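PDB 6N1L: fibronectin-binding protein BBK32 from Borrelia burgdorferi, which probably binds the complement protease C1r through the helical domain described here, inhibiting the classical pathway of complement, and also binds fibronectin. Local coordinates for residues V16-D21 / L77-V82; K71-L76 / A107-L112. All coordinates share one frame; numbering follows the deposited sequence.

Interaction 1: residues V16-D21 / L77-V82; sequences VKYNVD and LNYIQV
N19 lays its carboxamide into the angle between Y79 and V82, two side chains one turn apart on the facing helix. The two segments belong to helices 9-44 and 66-87 of an elongated, all-helical bundle and run antiparallel, their axes 161° apart and approaching to 8.4 Å. At N19 and Y79 the CA atoms come within 5.2 Å of each other, near enough for each CB to reach the other residue's backbone: N19 CB lies 3.5 Å from Y79 O, and Y79 CB lies 3.6 Å from N19 O. A short polar residue suits so close an approach, because it fits between the backbones and still offers its amide to the surface.

With CG anti to its own carbonyl carbon (chi1 -77°), N19 turns its amide back along its helix, and ND2 hydrogen-bonds to G15 O one turn earlier. That bond helps fix the flip of the amide and leaves N19 OD1 at the edge of the Y79 ring, in its plane and 3.4 Å from Y79 CD1, a position favourable for the slightly positive ring hydrogens. The ring reaches across towards helix 9-44, where it touches S22, A23 and T26. V82, beta-branched and compact, closes the other flank: its CG1 is 3.6 Å from both OD1 and ND2 of N19.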
loop_
_atom_site.group_PDB
_atom_site.type_symbol
_atom_site.label_atom_id
_atom_site.label_comp_id
_atom_site.label_asym_id
_atom_site.label_seq_id
_atom_site.Cartn_x
_atom_site.Cartn_y
_atom_site.Cartn_z
ATOM N N VAL A 16 8.439 -3.749 15.485
ATOM C CA VAL A 16 8.719 -3.336 14.111
ATOM C C VAL A 16 8.333 -4.443 13.136
ATOM O O VAL A 16 7.712 -4.187 12.094
ATOM C CB VAL A 16 10.194 -2.923 13.973
ATOM C CG1 VAL A 16 10.611 -2.887 12.509
ATOM C CG2 VAL A 16 10.411 -1.567 14.638
ATOM N N LYS A 17 8.642 -5.695 13.485
ATOM C CA LYS A 17 8.289 -6.813 12.616
ATOM C C LYS A 17 6.781 -6.900 12.411
ATOM O O LYS A 17 6.312 -7.123 11.287
ATOM C CB LYS A 17 8.834 -8.118 13.197
ATOM C CG LYS A 17 8.488 -9.346 12.368
ATOM C CD LYS A 17 8.366 -10.593 13.231
ATOM C CE LYS A 17 7.439 -11.617 12.587
ATOM N NZ LYS A 17 6.522 -12.215 13.595
ATOM N N TYR A 18 6.002 -6.703 13.475
ATOM C CA TYR A 18 4.552 -6.776 13.342
ATOM C C TYR A 18 4.026 -5.671 12.435
ATOM O O TYR A 18 3.183 -5.913 11.559
ATOM C CB TYR A 18 3.876 -6.685 14.710
ATOM C CG TYR A 18 2.384 -6.503 14.579
ATOM C CD1 TYR A 18 1.562 -7.586 14.280
ATOM C CD2 TYR A 18 1.794 -5.252 14.732
ATOM C CE1 TYR A 18 0.196 -7.430 14.138
ATOM C CE2 TYR A 18 0.422 -5.089 14.594
ATOM C CZ TYR A 18 -0.370 -6.181 14.301
ATOM O OH TYR A 18 -1.737 -6.026 14.160
ATOM N N ASN A 19 4.496 -4.442 12.646
ATOM C CA ASN A 19 3.943 -3.326 11.888
ATOM C C ASN A 19 4.407 -3.346 10.437
ATOM O O ASN A 19 3.643 -2.956 9.544
ATOM C CB ASN A 19 4.294 -2.006 12.571
ATOM C CG ASN A 19 3.430 -1.743 13.794
ATOM O OD1 ASN A 19 2.346 -1.166 13.690
ATOM N ND2 ASN A 19 3.902 -2.178 14.963
ATOM N N VAL A 20 5.634 -3.809 10.176
ATOM C CA VAL A 20 6.086 -3.947 8.795
ATOM C C VAL A 20 5.279 -5.029 8.080
ATOM O O VAL A 20 4.846 -4.851 6.929
ATOM C CB VAL A 20 7.597 -4.233 8.757
ATOM C CG1 VAL A 20 8.037 -4.579 7.346
ATOM C CG2 VAL A 20 8.364 -3.015 9.266
ATOM N N ASP A 21 5.038 -6.154 8.756
ATOM C CA ASP A 21 4.211 -7.206 8.166
ATOM C C ASP A 21 2.819 -6.693 7.843
ATOM O O ASP A 21 2.268 -6.992 6.776
ATOM C CB ASP A 21 4.113 -8.404 9.112
ATOM C CG ASP A 21 5.208 -9.433 8.887
ATOM O OD1 ASP A 21 6.027 -9.259 7.952
ATOM O OD2 ASP A 21 5.254 -10.419 9.660
ATOM N N LEU A 77 0.327 4.214 6.042
ATOM C CA LEU A 77 1.162 5.225 6.681
ATOM C C LEU A 77 1.269 4.983 8.183
ATOM O O LEU A 77 2.367 5.017 8.762
ATOM C CB LEU A 77 0.605 6.619 6.402
ATOM C CG LEU A 77 1.409 7.814 6.911
ATOM C CD1 LEU A 77 2.872 7.773 6.409
ATOM C CD2 LEU A 77 0.731 9.133 6.546
ATOM N N ASN A 78 0.131 4.736 8.833
ATOM C CA ASN A 78 0.150 4.550 10.281
ATOM C C ASN A 78 1.027 3.370 10.686
ATOM O O ASN A 78 1.794 3.469 11.652
ATOM C CB ASN A 78 -1.274 4.374 10.810
ATOM C CG ASN A 78 -2.069 5.664 10.775
ATOM O OD1 ASN A 78 -1.507 6.747 10.625
ATOM N ND2 ASN A 78 -3.395 5.556 10.936
ATOM N N TYR A 79 0.937 2.246 9.964
ATOM C CA TYR A 79 1.786 1.106 10.290
ATOM C C TYR A 79 3.263 1.475 10.163
ATOM O O TYR A 79 4.081 1.098 11.015
ATOM C CB TYR A 79 1.457 -0.086 9.391
ATOM C CG TYR A 79 0.247 -0.900 9.825
ATOM C CD1 TYR A 79 0.073 -1.270 11.158
ATOM C CD2 TYR A 79 -0.718 -1.297 8.904
ATOM C CE1 TYR A 79 -1.032 -2.016 11.558
ATOM C CE2 TYR A 79 -1.820 -2.037 9.291
ATOM C CZ TYR A 79 -1.973 -2.397 10.616
ATOM O OH TYR A 79 -3.069 -3.135 10.995
ATOM N N ILE A 80 3.627 2.218 9.115
ATOM C CA ILE A 80 5.032 2.590 8.935
ATOM C C ILE A 80 5.454 3.627 9.972
ATOM O O ILE A 80 6.594 3.611 10.457
ATOM C CB ILE A 80 5.279 3.091 7.497
ATOM C CG1 ILE A 80 5.050 1.952 6.500
ATOM C CG2 ILE A 80 6.703 3.658 7.331
ATOM C CD1 ILE A 80 5.855 0.719 6.801
ATOM N N GLN A 81 4.552 4.544 10.334
ATOM C CA GLN A 81 4.921 5.572 11.303
ATOM C C GLN A 81 5.170 4.966 12.677
ATOM O O GLN A 81 6.099 5.389 13.383
ATOM C CB GLN A 81 3.850 6.659 11.368
ATOM C CG GLN A 81 3.819 7.527 10.127
ATOM C CD GLN A 81 2.858 8.688 10.243
ATOM O OE1 GLN A 81 1.786 8.559 10.828
ATOM N NE2 GLN A 81 3.236 9.829 9.675
ATOM N N VAL A 82 4.382 3.951 13.054
ATOM C CA VAL A 82 4.661 3.201 14.281
ATOM C C VAL A 82 5.988 2.457 14.162
ATOM O O VAL A 82 6.767 2.383 15.128
ATOM C CB VAL A 82 3.507 2.232 14.592
ATOM C CG1 VAL A 82 3.871 1.305 15.765
ATOM C CG2 VAL A 82 2.235 3.001 14.881
#

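Interaction 2: residues K71-L76 / A107-L112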
loop_
_atom_site.group_PDB
_atom_site.type_symbol
_atom_site.label_atom_id
_atom_site.label_comp_id
_atom_site.label_asym_id
_atom_site.label_seq_id
_atom_site.Cartn_x
_atom_site.Cartn_y
_atom_site.Cartn_z
ATOM N N LYS A 71 -8.316 5.539 2.799
ATOM C CA LYS A 71 -8.302 4.799 4.057
ATOM C C LYS A 71 -7.169 3.786 4.084
ATOM O O LYS A 71 -6.399 3.722 5.051
ATOM C CB LYS A 71 -9.639 4.096 4.271
ATOM C CG LYS A 71 -9.770 3.385 5.604
ATOM C CD LYS A 71 -9.473 4.342 6.752
ATOM C CE LYS A 71 -10.218 3.956 8.023
ATOM N NZ LYS A 71 -9.274 3.544 9.114
ATOM N N ASN A 72 -7.039 2.989 3.020
ATOM C CA ASN A 72 -5.953 2.019 2.956
ATOM C C ASN A 72 -4.586 2.705 3.019
ATOM O O ASN A 72 -3.647 2.169 3.619
ATOM C CB ASN A 72 -6.076 1.177 1.686
ATOM C CG ASN A 72 -7.206 0.161 1.763
ATOM O OD1 ASN A 72 -7.685 -0.173 2.846
ATOM N ND2 ASN A 72 -7.630 -0.338 0.610
ATOM N N PHE A 73 -4.447 3.884 2.406
ATOM C CA PHE A 73 -3.149 4.563 2.490
ATOM C C PHE A 73 -2.905 5.119 3.888
ATOM O O PHE A 73 -1.766 5.118 4.370
ATOM C CB PHE A 73 -3.023 5.664 1.439
ATOM C CG PHE A 73 -2.233 5.236 0.232
ATOM C CD1 PHE A 73 -2.856 4.590 -0.822
ATOM C CD2 PHE A 73 -0.860 5.427 0.173
ATOM C CE1 PHE A 73 -2.120 4.158 -1.931
ATOM C CE2 PHE A 73 -0.126 5.000 -0.918
ATOM C CZ PHE A 73 -0.755 4.372 -1.982
ATOM N N LYS A 74 -3.950 5.586 4.568
ATOM C CA LYS A 74 -3.739 6.017 5.952
ATOM C C LYS A 74 -3.366 4.841 6.838
ATOM O O LYS A 74 -2.494 4.971 7.709
ATOM C CB LYS A 74 -4.969 6.748 6.487
ATOM C CG LYS A 74 -5.019 8.209 6.034
ATOM C CD LYS A 74 -3.619 8.860 6.072
ATOM C CE LYS A 74 -3.655 10.340 5.679
ATOM N NZ LYS A 74 -2.324 11.037 5.816
ATOM N N THR A 75 -3.993 3.680 6.625
ATOM C CA THR A 75 -3.607 2.479 7.356
ATOM C C THR A 75 -2.138 2.142 7.097
ATOM O O THR A 75 -1.372 1.866 8.029
ATOM C CB THR A 75 -4.497 1.304 6.957
ATOM O OG1 THR A 75 -5.856 1.554 7.354
ATOM C CG2 THR A 75 -4.008 0.019 7.590
ATOM N N LEU A 76 -1.730 2.190 5.825
ATOM C CA LEU A 76 -0.331 1.922 5.477
ATOM C C LEU A 76 0.614 2.915 6.154
ATOM O O LEU A 76 1.622 2.515 6.751
ATOM C CB LEU A 76 -0.164 1.961 3.957
ATOM C CG LEU A 76 1.263 1.876 3.395
ATOM C CD1 LEU A 76 1.954 0.596 3.842
ATOM C CD2 LEU A 76 1.186 1.917 1.874
ATOM N N ALA A 107 8.442 8.741 4.063
ATOM C CA ALA A 107 8.388 9.942 3.232
ATOM C C ALA A 107 7.752 9.650 1.873
ATOM O O ALA A 107 6.952 10.450 1.365
ATOM C CB ALA A 107 9.793 10.523 3.068
ATOM N N GLU A 108 8.078 8.499 1.278
ATOM C CA GLU A 108 7.478 8.128 -0.004
ATOM C C GLU A 108 5.969 7.962 0.117
ATOM O O GLU A 108 5.219 8.379 -0.777
ATOM C CB GLU A 108 8.119 6.842 -0.540
ATOM C CG GLU A 108 7.461 6.250 -1.823
ATOM C CD GLU A 108 7.728 7.047 -3.098
ATOM O OE1 GLU A 108 8.598 7.943 -3.066
ATOM O OE2 GLU A 108 7.072 6.767 -4.139
ATOM N N ILE A 109 5.497 7.355 1.214
ATOM C CA ILE A 109 4.051 7.175 1.392
ATOM C C ILE A 109 3.351 8.526 1.410
ATOM O O ILE A 109 2.274 8.699 0.819
ATOM C CB ILE A 109 3.755 6.364 2.674
ATOM C CG1 ILE A 109 4.272 4.943 2.524
ATOM C CG2 ILE A 109 2.248 6.297 2.951
ATOM C CD1 ILE A 109 4.189 4.124 3.777
ATOM N N LYS A 110 3.969 9.518 2.057
ATOM C CA LYS A 110 3.365 10.842 2.088
ATOM C C LYS A 110 3.290 11.440 0.691
ATOM O O LYS A 110 2.298 12.092 0.341
ATOM C CB LYS A 110 4.140 11.749 3.041
ATOM C CG LYS A 110 3.888 11.400 4.509
ATOM C CD LYS A 110 4.701 12.293 5.437
ATOM C CE LYS A 110 4.711 11.723 6.847
ATOM N NZ LYS A 110 5.946 12.114 7.588
ATOM N N THR A 111 4.310 11.195 -0.135
ATOM C CA THR A 111 4.294 11.678 -1.515
ATOM C C THR A 111 3.178 11.023 -2.320
ATOM O O THR A 111 2.504 11.682 -3.123
ATOM C CB THR A 111 5.648 11.420 -2.173
ATOM O OG1 THR A 111 6.659 12.156 -1.478
ATOM C CG2 THR A 111 5.641 11.867 -3.628
ATOM N N LEU A 112 2.961 9.725 -2.109
ATOM C CA LEU A 112 1.881 9.026 -2.805
ATOM C C LEU A 112 0.512 9.524 -2.364
ATOM O O LEU A 112 -0.406 9.635 -3.184
ATOM C CB LEU A 112 2.005 7.519 -2.565
ATOM C CG LEU A 112 3.303 6.866 -3.050
ATOM C CD1 LEU A 112 3.258 5.356 -2.780
ATOM C CD2 LEU A 112 3.529 7.139 -4.534
#
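F73 pushes its ring across the gap between the helices, and the CE2 corner meets the flank of L112. L112 CB is 3.7 Å from F73 CE2 and approaches the ring obliquely, whereas L112 CD1, 3.9 Å from the same F73 CE2, lies in the ring plane at its edge. I109, one turn earlier than L112, borders the ring on its other side: I109 CG2 lies near the ring plane, 4.3 Å from F73 CD2. The rim of the ring therefore enters the dip between successive bumps of the opposite helix. A long, flat side chain suits this place, for the segment axes stay 10.4 Å apart and the gap is bridged by side chains.

Such packing is that of an antiparallel helical bundle, here between helices 66-87 and 93-117, whose segments run 166° apart. Helix 122-147 adds to the core, with I133 touching F73, M136 touching I109 and I129 touching L112, while A23 and I27 of helix 9-44 lie against L76.

The second bump is the CD1 end of I109. Its CG1 is anti to the carbonyl carbon and the chain then extends (chi2 173°), carrying CD1 out to the forked end of L76. There I109 CD1 lodges against the branch point, 3.7 Å from L76 CG and 4.2 Å from both L76 CD1 and L76 CD2. L76 has CG anti to its backbone N (chi1 173°), which sends the fork across to receive it. Branched aliphatic chains serve well here, since their differently placed methyls can fill an irregular seam without any polar group to satisfy; I109 also touches L77 and I80 of helix 66-87.

In the fold
Both interactions use helix 66-87, whose consecutive segments 71-76 and 77-82 face helix 93-117 in interaction 2 and helix 9-44 in interaction 1. Their centres lie about 12 Å apart, and along the chain the segments alternate: 16-21, 71-76, 77-82, 107-112. Interaction 1 is at the surface, interaction 2 in the buried interior about 7 Å from the chain centre. They touch mainly through I109, whose CD1 is 3.6 Å from I80 CG1 and whose CG2 is 3.8 Å from L77 CD1, with K110 against L77 and Q81 beside it. Helix 66-87 thus joins the long first helix to helix 93-117, bringing distant parts of the chain into one complement-inhibitory domain.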